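Local coordinates for acyl-CoA synthetase (AMP-forming)/AMP-acid ligase II-like protein (Dyadobacter fermentans, PDB 4GS5) that belongs to the AMP-forming adenylating enzymes and probably activates a carboxylic acid, perhaps a medium-chain fatty acid, as its acyl-adenylate before joining it to coenzyme A, at residues A38-L43 against P54-R59; Y179-T184 against V230-L235; N21-Q26 against V108-A113. One frame throughout, in Å; residues are numbered along the deposited sequence.

Interaction 1. Residues A38-L43 against P54-R59; sequences AREFVL and PITVTR. With EDO (1,2-ethanediol), chain U.
The two strands of a beta hairpin, 40-46 and 52-58, run antiparallel; the axes of 40-43 and 54-58 run 158° apart and approach to 4.5 Å. Phe-41/Val-57 and Leu-43/Ile-55 are the hydrogen-bonded pairs, Glu-40/Thr-58 and Val-42/Thr-56 the non-hydrogen-bonded ones. Phe-41 N to Val-57 O and Val-57 N to Phe-41 O both measure 2.8 Å, nearly along the C=O axis. At the start of helix 59-72, Arg-59 N still reaches Arg-39 O at 2.8 Å, from above the carbonyl plane.

Arg-59 gives the most surface. Its chain is extended, CG anti to the backbone N (chi1 -174°), which lays NH1 in the carbonyl plane of Ala-38, on a lone pair of O at 3.0 Å. NH1 also binds Trp-34 O, and the guanidinium makes a cation-pi contact with its ring. Phe-41 CE2 lies 3.9 Å from Arg-59 CB, while Val-57 O and Arg-59 CA sit at the ring edge; the rings of Phe-30 and Trp-34 from helix 22-36 also meet this ring. The Leu-43 side chain crosses that of Val-57 at about a right angle, CD1 against CG2, on this side. On the other, Val-42 CG2 touches Thr-56 CG2 at 3.9 Å. Ethanediol O1, probably from the crystallisation liquor, accepts from Val-42 N. Such a hairpin carries in its connecting loop the Ser/Thr/Gly-rich P-loop of adenylating enzymes, which probably binds ATP phosphates here as in relatives.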
loop_
_atom_site.group_PDB
_atom_site.type_symbol
_atom_site.label_atom_id
_atom_site.label_comp_id
_atom_site.label_asym_id
_atom_site.label_seq_id
_atom_site.Cartn_x
_atom_site.Cartn_y
_atom_site.Cartn_z
ATOM N N ALA A 38 -30.015 -6.881 -2.309
ATOM C CA ALA A 38 -29.695 -5.487 -2.618
ATOM C C ALA A 38 -28.680 -5.381 -3.742
ATOM O O ALA A 38 -27.704 -6.138 -3.780
ATOM C CB ALA A 38 -29.173 -4.788 -1.391
ATOM N N ARG A 39 -28.897 -4.441 -4.657
ATOM C CA ARG A 39 -27.969 -4.275 -5.775
ATOM C C ARG A 39 -26.832 -3.303 -5.447
ATOM O O ARG A 39 -25.845 -3.227 -6.175
ATOM C CB ARG A 39 -28.707 -3.847 -7.047
ATOM C CG ARG A 39 -29.368 -5.003 -7.799
ATOM C CD ARG A 39 -30.074 -4.509 -9.065
ATOM N NE ARG A 39 -29.158 -3.762 -9.927
ATOM C CZ ARG A 39 -28.489 -4.288 -10.948
ATOM N NH1 ARG A 39 -28.639 -5.572 -11.259
ATOM N NH2 ARG A 39 -27.671 -3.526 -11.664
ATOM N N GLU A 40 -26.978 -2.543 -4.366
ATOM C CA GLU A 40 -25.888 -1.664 -3.942
ATOM C C GLU A 40 -25.878 -1.399 -2.436
ATOM O O GLU A 40 -26.851 -1.681 -1.739
ATOM C CB GLU A 40 -25.836 -0.365 -4.763
ATOM C CG GLU A 40 -26.951 0.640 -4.537
ATOM C CD GLU A 40 -26.638 1.989 -5.185
ATOM O OE1 GLU A 40 -26.486 2.029 -6.426
ATOM O OE2 GLU A 40 -26.526 3.004 -4.460
ATOM N N PHE A 41 -24.754 -0.887 -1.951
ATOM C CA PHE A 41 -24.498 -0.763 -0.525
ATOM C C PHE A 41 -23.752 0.521 -0.229
ATOM O O PHE A 41 -22.823 0.895 -0.944
ATOM C CB PHE A 41 -23.680 -1.955 -0.008
ATOM C CG PHE A 41 -24.307 -3.283 -0.308
ATOM C CD1 PHE A 41 -25.085 -3.927 0.639
ATOM C CD2 PHE A 41 -24.136 -3.880 -1.548
ATOM C CE1 PHE A 41 -25.683 -5.146 0.357
ATOM C CE2 PHE A 41 -24.736 -5.095 -1.837
ATOM C CZ PHE A 41 -25.512 -5.728 -0.883
ATOM N N VAL A 42 -24.178 1.187 0.835
ATOM C CA VAL A 42 -23.474 2.338 1.374
ATOM C C VAL A 42 -22.653 1.877 2.571
ATOM O O VAL A 42 -23.210 1.620 3.641
ATOM C CB VAL A 42 -24.464 3.445 1.832
ATOM C CG1 VAL A 42 -23.698 4.632 2.376
ATOM C CG2 VAL A 42 -25.360 3.871 0.674
ATOM N N LEU A 43 -21.339 1.749 2.383
ATOM C CA LEU A 43 -20.440 1.395 3.472
ATOM C C LEU A 43 -19.608 2.627 3.890
ATOM O O LEU A 43 -19.854 3.740 3.417
ATOM C CB LEU A 43 -19.538 0.233 3.067
ATOM C CG LEU A 43 -20.241 -0.877 2.278
ATOM C CD1 LEU A 43 -19.349 -2.110 2.158
ATOM C CD2 LEU A 43 -21.590 -1.239 2.901
ATOM N N PRO A 54 -19.134 7.980 3.866
ATOM C CA PRO A 54 -19.862 6.940 3.134
ATOM C C PRO A 54 -19.326 6.761 1.720
ATOM O O PRO A 54 -18.915 7.729 1.087
ATOM C CB PRO A 54 -21.305 7.456 3.113
ATOM C CG PRO A 54 -21.211 8.917 3.364
ATOM C CD PRO A 54 -19.977 9.144 4.189
ATOM N N ILE A 55 -19.304 5.523 1.247
ATOM C CA ILE A 55 -19.030 5.253 -0.159
ATOM C C ILE A 55 -20.022 4.202 -0.626
ATOM O O ILE A 55 -20.361 3.282 0.118
ATOM C CB ILE A 55 -17.602 4.743 -0.395
ATOM C CG1 ILE A 55 -17.347 3.502 0.447
ATOM C CG2 ILE A 55 -16.552 5.832 -0.086
ATOM C CD1 ILE A 55 -15.981 2.891 0.213
ATOM N N THR A 56 -20.515 4.330 -1.846
ATOM C CA THR A 56 -21.449 3.322 -2.311
ATOM C C THR A 56 -20.754 2.348 -3.247
ATOM O O THR A 56 -19.937 2.742 -4.089
ATOM C CB THR A 56 -22.751 3.920 -2.927
ATOM O OG1 THR A 56 -22.598 4.108 -4.341
ATOM C CG2 THR A 56 -23.101 5.239 -2.258
ATOM N N VAL A 57 -21.043 1.068 -3.062
ATOM C CA VAL A 57 -20.439 0.032 -3.893
ATOM C C VAL A 57 -21.525 -0.911 -4.354
ATOM O O VAL A 57 -22.498 -1.142 -3.631
ATOM C CB VAL A 57 -19.385 -0.761 -3.121
ATOM C CG1 VAL A 57 -18.229 0.152 -2.738
ATOM C CG2 VAL A 57 -20.021 -1.392 -1.889
ATOM N N THR A 58 -21.383 -1.442 -5.563
ATOM C CA THR A 58 -22.439 -2.287 -6.104
ATOM C C THR A 58 -22.281 -3.700 -5.568
ATOM O O THR A 58 -21.201 -4.080 -5.083
ATOM C CB THR A 58 -22.443 -2.312 -7.649
ATOM O OG1 THR A 58 -21.310 -3.043 -8.138
ATOM C CG2 THR A 58 -22.414 -0.898 -8.209
ATOM N N ARG A 59 -23.360 -4.469 -5.644
ATOM C CA ARG A 59 -23.311 -5.887 -5.306
ATOM C C ARG A 59 -22.293 -6.613 -6.193
ATOM O O ARG A 59 -21.491 -7.434 -5.718
ATOM C CB ARG A 59 -24.695 -6.524 -5.479
ATOM C CG ARG A 59 -24.739 -7.947 -4.998
ATOM C CD ARG A 59 -26.000 -8.686 -5.421
ATOM N NE ARG A 59 -26.095 -9.936 -4.672
ATOM C CZ ARG A 59 -26.592 -10.028 -3.442
ATOM N NH1 ARG A 59 -27.079 -8.949 -2.833
ATOM N NH2 ARG A 59 -26.618 -11.202 -2.825
HETATM C C1 EDO U . -25.471 -1.181 3.345
HETATM O O1 EDO U . -26.071 -0.043 2.696
HETATM C C2 EDO U . -25.520 -0.986 4.854
HETATM O O2 EDO U . -25.587 -2.240 5.519
#

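Interaction 2. Residues Y179-T184 against V230-L235; sequences YGMTET and VQTNDL
Two bonds grip Thr-232 OG1: it accepts from Asp-234 N at 3.1 Å, closing an ST turn, and also bonds Leu-218 O on strand 217-221. Its torsion places OG1 between the backbone N and the carbonyl carbon (chi1 69°) and turns CG2 toward the other segment. That segment, YGMTET, matches the YGxTE motif of the AMP-binding fold, and Asp-234 sits where relatives carry an aspartate that holds the nucleotide ribose, a role that is probable here by family resemblance.

Tyr-179 and Asp-234 meet tip to tip. With CG anti to the backbone N (chi1 172°), the phenol is carried across to the facing strand, and OH donates to Asp-234 OD2 at 2.6 Å. The acceptor uses its anti lone pair and lies at the ring edge, the ring and carboxylate planes 61° apart. OD1 takes a weak bond from Trp-245 NE1, so both carboxylate oxygens have a donor, which would probably favour the charged form. Phe-243 meets the tyrosine ring edge-to-face. A phenylalanine here would lack the Tyr-179 hydroxyl and would probably leave the Asp-234 carboxylate less firmly oriented. Thr-232 CG2 lies 3.6 Å from Tyr-179 OH. Selenomethionine Met-181, its chain bent twice, sets SE over the side chains of Val-230 and Thr-232, 4.0 Å from Val-230 CG1 and 4.2 Å from Thr-232 CG2. Beyond it, Glu-183 OE2 lies 3.7 Å from Val-230 CG1.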
loop_
_atom_site.group_PDB
_atom_site.type_symbol
_atom_site.label_atom_id
_atom_site.label_comp_id
_atom_site.label_asym_id
_atom_site.label_seq_id
_atom_site.Cartn_x
_atom_site.Cartn_y
_atom_site.Cartn_z
ATOM N N TYR A 179 -2.247 -5.319 -2.151
ATOM C CA TYR A 179 -2.171 -3.995 -2.760
ATOM C C TYR A 179 -3.570 -3.682 -3.272
ATOM O O TYR A 179 -4.155 -4.486 -3.991
ATOM C CB TYR A 179 -1.180 -3.978 -3.926
ATOM C CG TYR A 179 -1.192 -2.681 -4.727
ATOM C CD1 TYR A 179 -0.377 -1.616 -4.374
ATOM C CD2 TYR A 179 -1.999 -2.544 -5.860
ATOM C CE1 TYR A 179 -0.372 -0.429 -5.123
ATOM C CE2 TYR A 179 -2.002 -1.375 -6.608
ATOM C CZ TYR A 179 -1.186 -0.324 -6.239
ATOM O OH TYR A 179 -1.187 0.835 -6.987
ATOM N N GLY A 180 -4.120 -2.538 -2.881
ATOM C CA GLY A 180 -5.455 -2.169 -3.310
ATOM C C GLY A 180 -5.784 -0.753 -2.894
ATOM O O GLY A 180 -4.923 -0.021 -2.394
HETATM N N MSE A 181 -7.030 -0.353 -3.133
HETATM C CA MSE A 181 -7.500 0.966 -2.753
HETATM C C MSE A 181 -9.033 0.902 -2.687
HETATM O O MSE A 181 -9.636 -0.053 -3.179
HETATM C CB MSE A 181 -7.055 1.970 -3.803
HETATM C CG MSE A 181 -7.654 1.690 -5.179
HETATM SE SE MSE A 181 -6.387 1.890 -6.666
HETATM C CE MSE A 181 -5.041 0.588 -6.130
ATOM N N THR A 182 -9.668 1.910 -2.099
ATOM C CA THR A 182 -11.124 1.897 -2.001
ATOM C C THR A 182 -11.764 1.830 -3.391
ATOM O O THR A 182 -12.780 1.151 -3.571
ATOM C CB THR A 182 -11.687 3.103 -1.197
ATOM O OG1 THR A 182 -11.794 4.245 -2.051
ATOM C CG2 THR A 182 -10.792 3.442 -0.030
ATOM N N GLU A 183 -11.178 2.532 -4.371
ATOM C CA GLU A 183 -11.699 2.510 -5.749
ATOM C C GLU A 183 -11.693 1.117 -6.395
ATOM O O GLU A 183 -12.330 0.894 -7.421
ATOM C CB GLU A 183 -10.953 3.506 -6.644
ATOM C CG GLU A 183 -11.536 4.912 -6.652
ATOM C CD GLU A 183 -11.165 5.692 -7.911
ATOM O OE1 GLU A 183 -12.043 5.883 -8.785
ATOM O OE2 GLU A 183 -9.996 6.117 -8.028
ATOM N N THR A 184 -10.965 0.181 -5.805
ATOM C CA THR A 184 -10.971 -1.188 -6.312
ATOM C C THR A 184 -11.690 -2.105 -5.328
ATOM O O THR A 184 -11.575 -3.333 -5.405
ATOM C CB THR A 184 -9.532 -1.714 -6.656
ATOM O OG1 THR A 184 -8.695 -1.696 -5.492
ATOM C CG2 THR A 184 -8.890 -0.857 -7.765
ATOM N N VAL A 230 -8.876 2.565 -13.415
ATOM C CA VAL A 230 -8.444 3.435 -12.341
ATOM C C VAL A 230 -6.963 3.712 -12.544
ATOM O O VAL A 230 -6.161 2.782 -12.639
ATOM C CB VAL A 230 -8.668 2.759 -10.973
ATOM C CG1 VAL A 230 -8.018 3.568 -9.856
ATOM C CG2 VAL A 230 -10.154 2.575 -10.716
ATOM N N GLN A 231 -6.605 4.988 -12.626
ATOM C CA GLN A 231 -5.221 5.390 -12.853
ATOM C C GLN A 231 -4.581 5.758 -11.523
ATOM O O GLN A 231 -5.042 6.687 -10.861
ATOM C CB GLN A 231 -5.175 6.596 -13.799
ATOM C CG GLN A 231 -3.752 7.062 -14.115
ATOM C CD GLN A 231 -2.935 5.983 -14.805
ATOM O OE1 GLN A 231 -3.201 5.636 -15.952
ATOM N NE2 GLN A 231 -1.949 5.436 -14.101
ATOM N N THR A 232 -3.541 5.027 -11.113
ATOM C CA THR A 232 -2.839 5.364 -9.873
ATOM C C THR A 232 -1.759 6.383 -10.178
ATOM O O THR A 232 -1.536 6.728 -11.341
ATOM C CB THR A 232 -2.164 4.149 -9.222
ATOM O OG1 THR A 232 -1.050 3.718 -10.028
ATOM C CG2 THR A 232 -3.156 3.005 -9.058
ATOM N N ASN A 233 -1.094 6.874 -9.137
ATOM C CA ASN A 233 0.113 7.667 -9.333
ATOM C C ASN A 233 1.315 6.860 -8.832
ATOM O O ASN A 233 2.350 7.428 -8.472
ATOM C CB ASN A 233 0.016 9.026 -8.623
ATOM C CG ASN A 233 -1.096 9.913 -9.186
ATOM O OD1 ASN A 233 -1.205 10.094 -10.397
ATOM N ND2 ASN A 233 -1.920 10.480 -8.296
ATOM N N ASP A 234 1.168 5.533 -8.805
ATOM C CA ASP A 234 2.282 4.647 -8.466
ATOM C C ASP A 234 3.125 4.273 -9.683
ATOM O O ASP A 234 2.668 3.544 -10.562
ATOM C CB ASP A 234 1.787 3.355 -7.799
ATOM C CG ASP A 234 1.181 3.592 -6.423
ATOM O OD1 ASP A 234 1.617 4.524 -5.717
ATOM O OD2 ASP A 234 0.264 2.843 -6.052
ATOM N N LEU A 235 4.360 4.765 -9.718
ATOM C CA LEU A 235 5.360 4.303 -10.679
ATOM C C LEU A 235 5.695 2.823 -10.424
ATOM O O LEU A 235 6.091 2.445 -9.314
ATOM C CB LEU A 235 6.627 5.138 -10.507
ATOM C CG LEU A 235 7.549 5.425 -11.674
ATOM C CD1 LEU A 235 6.836 6.280 -12.717
ATOM C CD2 LEU A 235 8.801 6.131 -11.154
#

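Interaction 3. Residues N21-Q26 against V108-A113; sequences NPYFAQ and VTEPTA
Tyr-23, Phe-24 and Glu-110 lose the most surface to this contact, and each meets the other segment in a different way. Tyr-23 has CG anti to the backbone N (chi1 176°), so the ring projects from the helix and its hydroxyl end runs tip to tip into Pro-111. Fit is close there: Pro-111 CD lies 3.3 Å from Tyr-23 CZ and 3.2 Å from Tyr-23 OH. Tyr-23 OH is also hydrogen-bonded to Val-87 N and to a water oxygen 2.6 Å away, near the ring plane. That water oxygen donates to Thr-109 O at 2.5 Å, tying the phenol to the strand backbone.

Phe-24 takes the other course, CG beside the backbone N (chi1 -70°); its side chain and that of Val-108 slide past each other in opposite directions, with Phe-24 CE1 3.8 Å from Val-108 CG1. CZ of the same ring comes near the aliphatic part of Glu-110, whose chain crosses it at about a right angle. In the fold, these residues set the first turn of helix 22-36 against strand 105-109 and the loop that follows it; the strand pairs with the parallel strand 80-83 and, antiparallel, with 5-8.

Glu-110, extended beyond CG, passes the ring and reaches Asn-21. Asn-21 ND2 donates to Glu-110 OE2 at 3.0 Å, nearly along the C-O axis, the amide and carboxylate planes 86° apart. Asn-21 is the N-cap residue of the helix, and its OD1 accepts from Tyr-23 N at 2.9 Å.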
loop_
_atom_site.group_PDB
_atom_site.type_symbol
_atom_site.label_atom_id
_atom_site.label_comp_id
_atom_site.label_asym_id
_atom_site.label_seq_id
_atom_site.Cartn_x
_atom_site.Cartn_y
_atom_site.Cartn_z
ATOM N N ASN A 21 -25.497 -7.034 21.229
ATOM C CA ASN A 21 -24.305 -6.206 21.085
ATOM C C ASN A 21 -24.425 -5.392 19.800
ATOM O O ASN A 21 -24.612 -5.958 18.717
ATOM C CB ASN A 21 -23.042 -7.067 21.062
ATOM C CG ASN A 21 -21.773 -6.243 21.132
ATOM O OD1 ASN A 21 -21.625 -5.239 20.432
ATOM N ND2 ASN A 21 -20.846 -6.661 21.984
ATOM N N PRO A 22 -24.337 -4.057 19.916
ATOM C CA PRO A 22 -24.528 -3.174 18.758
ATOM C C PRO A 22 -23.461 -3.396 17.691
ATOM O O PRO A 22 -23.753 -3.340 16.497
ATOM C CB PRO A 22 -24.377 -1.774 19.360
ATOM C CG PRO A 22 -23.557 -1.985 20.595
ATOM C CD PRO A 22 -24.015 -3.301 21.139
ATOM N N TYR A 23 -22.232 -3.643 18.118
ATOM C CA TYR A 23 -21.150 -3.837 17.160
ATOM C C TYR A 23 -21.476 -5.017 16.230
ATOM O O TYR A 23 -21.446 -4.881 15.004
ATOM C CB TYR A 23 -19.814 -4.034 17.878
ATOM C CG TYR A 23 -18.681 -4.345 16.920
ATOM C CD1 TYR A 23 -18.061 -3.338 16.196
ATOM C CD2 TYR A 23 -18.247 -5.651 16.733
ATOM C CE1 TYR A 23 -17.037 -3.623 15.323
ATOM C CE2 TYR A 23 -17.227 -5.951 15.856
ATOM C CZ TYR A 23 -16.625 -4.934 15.153
ATOM O OH TYR A 23 -15.615 -5.223 14.278
ATOM N N PHE A 24 -21.839 -6.150 16.825
ATOM C CA PHE A 24 -22.165 -7.358 16.076
ATOM C C PHE A 24 -23.433 -7.222 15.238
ATOM O O PHE A 24 -23.595 -7.903 14.219
ATOM C CB PHE A 24 -22.305 -8.544 17.026
ATOM C CG PHE A 24 -21.011 -8.984 17.631
ATOM C CD1 PHE A 24 -19.830 -8.901 16.908
ATOM C CD2 PHE A 24 -20.972 -9.490 18.919
ATOM C CE1 PHE A 24 -18.632 -9.309 17.462
ATOM C CE2 PHE A 24 -19.778 -9.899 19.482
ATOM C CZ PHE A 24 -18.603 -9.810 18.750
ATOM N N ALA A 25 -24.327 -6.342 15.667
ATOM C CA ALA A 25 -25.574 -6.121 14.953
ATOM C C ALA A 25 -25.315 -5.391 13.637
ATOM O O ALA A 25 -26.091 -5.524 12.685
ATOM C CB ALA A 25 -26.566 -5.348 15.825
ATOM N N GLN A 26 -24.225 -4.625 13.585
ATOM C CA GLN A 26 -23.788 -4.024 12.331
ATOM C C GLN A 26 -23.563 -5.134 11.311
ATOM O O GLN A 26 -23.990 -5.038 10.162
ATOM C CB GLN A 26 -22.474 -3.266 12.512
ATOM C CG GLN A 26 -22.506 -2.100 13.473
ATOM C CD GLN A 26 -21.183 -1.362 13.477
ATOM O OE1 GLN A 26 -20.245 -1.751 14.174
ATOM N NE2 GLN A 26 -21.090 -0.310 12.669
ATOM N N VAL A 108 -16.666 -13.694 14.359
ATOM C CA VAL A 108 -16.530 -12.258 14.403
ATOM C C VAL A 108 -16.149 -11.830 15.807
ATOM O O VAL A 108 -16.840 -12.165 16.769
ATOM C CB VAL A 108 -17.837 -11.556 13.994
ATOM C CG1 VAL A 108 -17.624 -10.048 13.921
ATOM C CG2 VAL A 108 -18.333 -12.104 12.659
ATOM N N THR A 109 -15.051 -11.090 15.921
ATOM C CA THR A 109 -14.610 -10.583 17.215
ATOM C C THR A 109 -14.538 -9.058 17.188
ATOM O O THR A 109 -14.488 -8.460 16.113
ATOM C CB THR A 109 -13.234 -11.144 17.602
ATOM O OG1 THR A 109 -12.948 -10.799 18.962
ATOM C CG2 THR A 109 -12.170 -10.547 16.726
ATOM N N GLU A 110 -14.543 -8.435 18.363
ATOM C CA GLU A 110 -14.423 -6.986 18.442
ATOM C C GLU A 110 -13.019 -6.607 18.024
ATOM O O GLU A 110 -12.047 -7.243 18.436
ATOM C CB GLU A 110 -14.743 -6.466 19.853
ATOM C CG GLU A 110 -16.063 -6.992 20.390
ATOM C CD GLU A 110 -16.624 -6.192 21.567
ATOM O OE1 GLU A 110 -15.858 -5.471 22.247
ATOM O OE2 GLU A 110 -17.847 -6.295 21.808
ATOM N N PRO A 111 -12.901 -5.577 17.181
ATOM C CA PRO A 111 -11.580 -5.274 16.644
ATOM C C PRO A 111 -10.705 -4.717 17.762
ATOM O O PRO A 111 -11.097 -3.758 18.434
ATOM C CB PRO A 111 -11.877 -4.209 15.590
ATOM C CG PRO A 111 -13.083 -3.496 16.116
ATOM C CD PRO A 111 -13.884 -4.517 16.891
ATOM N N THR A 112 -9.556 -5.347 17.977
ATOM C CA THR A 112 -8.587 -4.919 18.974
ATOM C C THR A 112 -7.201 -5.178 18.398
ATOM O O THR A 112 -7.076 -5.738 17.305
ATOM C CB THR A 112 -8.697 -5.717 20.278
ATOM O OG1 THR A 112 -8.475 -7.105 19.995
ATOM C CG2 THR A 112 -10.052 -5.550 20.892
ATOM N N ALA A 113 -6.166 -4.785 19.138
ATOM C CA ALA A 113 -4.786 -4.913 18.670
ATOM C C ALA A 113 -4.355 -6.372 18.610
ATOM O O ALA A 113 -3.514 -6.756 17.791
ATOM C CB ALA A 113 -3.844 -4.128 19.571
HETATM O O HOH W 1 -14.787 -7.637 13.799
#

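Overall arrangement
Interactions 1 and 3 follow one element along the chain: helix 22-36 starts in interaction 3 and leads on to the hairpin of interaction 1, which its far half covers through Phe-30 and Trp-34. Their centres are 21 Å apart and their nearest atoms about 9 Å, with no touch. Interaction 1 is nested in sequence inside the loop that interaction 3 closes. Interaction 2 comes later in the chain, yet its nearest atoms lie about 5 Å from interaction 1 (centres 19 Å apart), consistent with the P-loop hairpin and the YGxTE motif flanking a common nucleotide site. Interaction 3, with nearest atoms about 17 Å from interaction 2, lies well away from it.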